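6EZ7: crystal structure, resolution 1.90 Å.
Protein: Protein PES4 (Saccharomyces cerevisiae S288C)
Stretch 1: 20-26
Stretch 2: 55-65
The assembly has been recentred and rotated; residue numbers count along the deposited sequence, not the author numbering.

Stretch 1 20-26: NFFSEVG
Stretch 2, residues 55-65: EKAIKRYNNFY

The polar rule of this contact is that side chains of a helix reach for backbone carbonyls of the other stretch. Lys 56 makes the best bond, its NZ donating to Val 25 O at 2.6 Å; chi1 to chi4 run m, t, p, t, and NZ also bonds to a residue just beyond the stretches. Tyr 61 OH (chi1 m, chi2 -64°) lies 2.6 Å from Phe 21 O, a short but weak hydrogen bond donated by the hydroxyl. Arg 60 (m, t, p) NH1 donates a weak hydrogen bond to Glu 24 O at 3.4 Å, with an N-H...acceptor angle of 132°.

Residues 20-22 are helical, and 23-25 keep helical phi/psi without the regular bonds; Gly 26, at 162/168, leaves that conformation. Residues 55-61 form a regular helix, Tyr 61 N to Ala 57 O at 2.8 Å being typical. Asn 62 breaks out at -63/135, and a type II turn from Tyr 61 to Phe 64, with Asn 63 at 68/15, closes through Phe 64 N to Tyr 61 O at 3.0 Å.

The closest CA atoms across the stretches are those of Val 25 and Ala 57, 6.0 Å apart. CA-to-CB points toward the other stretch for Phe 21, Val 25, Lys 56, Ala 57, Arg 60, Tyr 61 and Phe 64, and sideways for Phe 22. Ala 57 CB receives Val 25 CG2 at 3.9 Å and sits at the edge of the Phe 22 ring. Val 25 (m) also places CG1 over one face of the Arg 60 guanidinium, 3.5 Å from NH1.

The aromatic side chains add the remaining packing. Phe 22 (m, chi2 84°) brings CE2 to 3.7 Å from Tyr 61 CB; their rings are oblique, at 41°. Phe 64 (t, chi2 82°) turns its edge toward the face of Phe 21 (m, chi2 -66°), planes at 62°, with Phe 21 CE1 3.5 Å from Phe 64 CZ.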

# COMPACT_ATOMS: atom_id res chain seq x y z
N ASN A 20 -6.32 8.27 -2.91
CA ASN A 20 -7.67 8.46 -2.41
C ASN A 20 -8.06 7.44 -1.35
O ASN A 20 -8.67 7.78 -0.34
CB ASN A 20 -8.66 8.45 -3.56
CG ASN A 20 -8.70 9.77 -4.29
OD1 ASN A 20 -8.60 9.84 -5.51
ND2 ASN A 20 -8.81 10.84 -3.52
N PHE A 21 -7.68 6.18 -1.55
CA PHE A 21 -7.97 5.16 -0.56
C PHE A 21 -7.12 5.32 0.70
O PHE A 21 -7.64 5.34 1.81
CB PHE A 21 -7.77 3.77 -1.14
CG PHE A 21 -8.92 3.30 -1.98
CD1 PHE A 21 -10.16 3.06 -1.41
CD2 PHE A 21 -8.76 3.10 -3.34
CE1 PHE A 21 -11.22 2.63 -2.18
CE2 PHE A 21 -9.82 2.67 -4.12
CZ PHE A 21 -11.05 2.43 -3.54
N PHE A 22 -5.81 5.44 0.52
CA PHE A 22 -4.91 5.29 1.65
C PHE A 22 -4.61 6.58 2.41
O PHE A 22 -3.97 6.54 3.46
CB PHE A 22 -3.62 4.62 1.18
CG PHE A 22 -3.81 3.16 0.90
CD1 PHE A 22 -4.30 2.73 -0.32
CD2 PHE A 22 -3.58 2.22 1.89
CE1 PHE A 22 -4.52 1.39 -0.57
CE2 PHE A 22 -3.79 0.87 1.64
CZ PHE A 22 -4.26 0.46 0.41
N SER A 23 -5.10 7.71 1.91
CA SER A 23 -5.01 8.96 2.66
C SER A 23 -6.12 9.05 3.70
O SER A 23 -6.14 9.97 4.53
CB SER A 23 -5.08 10.17 1.73
OG SER A 23 -4.01 10.16 0.81
N GLU A 24 -7.05 8.10 3.66
CA GLU A 24 -8.17 8.09 4.60
C GLU A 24 -7.72 7.77 6.03
O GLU A 24 -8.44 8.07 6.98
CB GLU A 24 -9.23 7.08 4.15
CG GLU A 24 -9.90 7.44 2.84
CD GLU A 24 -10.58 8.81 2.88
OE1 GLU A 24 -11.19 9.14 3.92
OE2 GLU A 24 -10.49 9.55 1.88
N VAL A 25 -6.55 7.16 6.17
CA VAL A 25 -6.05 6.80 7.50
C VAL A 25 -5.09 7.85 8.04
O VAL A 25 -4.84 7.92 9.25
CB VAL A 25 -5.34 5.44 7.49
CG1 VAL A 25 -6.32 4.34 7.11
CG2 VAL A 25 -4.19 5.46 6.52
N GLY A 26 -4.55 8.68 7.15
CA GLY A 26 -3.59 9.70 7.55
C GLY A 26 -2.80 10.20 6.36
O GLY A 26 -2.85 9.59 5.29
N GLU A 55 0.09 1.39 10.39
CA GLU A 55 -0.58 0.27 11.04
C GLU A 55 -2.08 0.33 10.81
O GLU A 55 -2.73 -0.69 10.59
CB GLU A 55 -0.28 0.25 12.54
CG GLU A 55 -0.65 -1.05 13.23
CD GLU A 55 -0.02 -2.26 12.57
OE1 GLU A 55 1.21 -2.23 12.32
OE2 GLU A 55 -0.74 -3.24 12.31
N LYS A 56 -2.63 1.54 10.85
CA LYS A 56 -4.05 1.74 10.60
C LYS A 56 -4.41 1.29 9.20
O LYS A 56 -5.44 0.65 8.99
CB LYS A 56 -4.43 3.21 10.81
CG LYS A 56 -4.44 3.65 12.26
CD LYS A 56 -4.48 5.16 12.38
CE LYS A 56 -5.71 5.74 11.71
NZ LYS A 56 -5.65 7.23 11.63
N ALA A 57 -3.55 1.62 8.24
CA ALA A 57 -3.77 1.26 6.84
C ALA A 57 -3.84 -0.24 6.65
O ALA A 57 -4.69 -0.75 5.92
CB ALA A 57 -2.67 1.86 5.96
N ILE A 58 -2.92 -0.96 7.29
CA ILE A 58 -2.94 -2.42 7.25
C ILE A 58 -4.24 -2.96 7.85
O ILE A 58 -4.91 -3.80 7.25
CB ILE A 58 -1.74 -3.01 8.00
CG1 ILE A 58 -0.43 -2.60 7.33
CG2 ILE A 58 -1.85 -4.53 8.07
CD1 ILE A 58 0.80 -2.97 8.12
N LYS A 59 -4.59 -2.46 9.02
CA LYS A 59 -5.79 -2.94 9.70
C LYS A 59 -7.06 -2.64 8.91
O LYS A 59 -8.00 -3.44 8.90
CB LYS A 59 -5.90 -2.31 11.10
CG LYS A 59 -4.98 -2.94 12.13
CD LYS A 59 -5.48 -2.69 13.54
CE LYS A 59 -4.99 -1.35 14.09
NZ LYS A 59 -3.67 -1.48 14.76
N ARG A 60 -7.07 -1.51 8.22
CA ARG A 60 -8.29 -1.09 7.53
C ARG A 60 -8.38 -1.60 6.10
O ARG A 60 -9.48 -1.84 5.61
CB ARG A 60 -8.40 0.44 7.56
CG ARG A 60 -8.53 0.99 8.98
CD ARG A 60 -8.67 2.50 9.01
NE ARG A 60 -9.70 2.97 8.09
CZ ARG A 60 -10.00 4.25 7.91
NH1 ARG A 60 -9.35 5.19 8.58
NH2 ARG A 60 -10.96 4.59 7.06
N TYR A 61 -7.24 -1.78 5.43
CA TYR A 61 -7.29 -2.09 4.00
C TYR A 61 -6.80 -3.47 3.59
O TYR A 61 -6.98 -3.86 2.44
CB TYR A 61 -6.50 -1.04 3.22
CG TYR A 61 -7.29 0.23 3.02
CD1 TYR A 61 -8.44 0.22 2.25
CD2 TYR A 61 -6.89 1.43 3.59
CE1 TYR A 61 -9.18 1.37 2.05
CE2 TYR A 61 -7.63 2.58 3.41
CZ TYR A 61 -8.77 2.55 2.64
OH TYR A 61 -9.51 3.70 2.44
N ASN A 62 -6.19 -4.23 4.50
CA ASN A 62 -5.88 -5.60 4.13
C ASN A 62 -7.19 -6.33 3.87
O ASN A 62 -8.16 -6.16 4.62
CB ASN A 62 -5.06 -6.32 5.21
CG ASN A 62 -4.43 -7.60 4.70
OD1 ASN A 62 -4.12 -7.71 3.52
ND2 ASN A 62 -4.25 -8.57 5.59
N ASN A 63 -7.23 -7.09 2.78
CA ASN A 63 -8.42 -7.83 2.34
C ASN A 63 -9.57 -6.94 1.87
O ASN A 63 -10.70 -7.40 1.71
CB ASN A 63 -8.90 -8.78 3.44
CG ASN A 63 -7.89 -9.87 3.72
OD1 ASN A 63 -7.37 -10.49 2.80
ND2 ASN A 63 -7.61 -10.10 5.00
N PHE A 64 -9.26 -5.67 1.63
CA PHE A 64 -10.21 -4.76 1.02
C PHE A 64 -10.32 -5.04 -0.48
O PHE A 64 -9.31 -5.20 -1.16
CB PHE A 64 -9.79 -3.31 1.27
CG PHE A 64 -10.62 -2.29 0.56
CD1 PHE A 64 -11.84 -1.88 1.09
CD2 PHE A 64 -10.17 -1.70 -0.61
CE1 PHE A 64 -12.60 -0.93 0.44
CE2 PHE A 64 -10.93 -0.75 -1.26
CZ PHE A 64 -12.15 -0.36 -0.73
N TYR A 65 -11.55 -5.11 -0.99
CA TYR A 65 -11.77 -5.34 -2.41
C TYR A 65 -11.70 -4.05 -3.20
O TYR A 65 -12.42 -3.09 -2.93
CB TYR A 65 -13.13 -6.01 -2.65
CG TYR A 65 -13.13 -7.49 -2.36
CD1 TYR A 65 -12.71 -8.40 -3.32
CD2 TYR A 65 -13.56 -7.97 -1.14
CE1 TYR A 65 -12.72 -9.76 -3.05
CE2 TYR A 65 -13.57 -9.32 -0.86
CZ TYR A 65 -13.15 -10.21 -1.82
OH TYR A 65 -13.16 -11.56 -1.54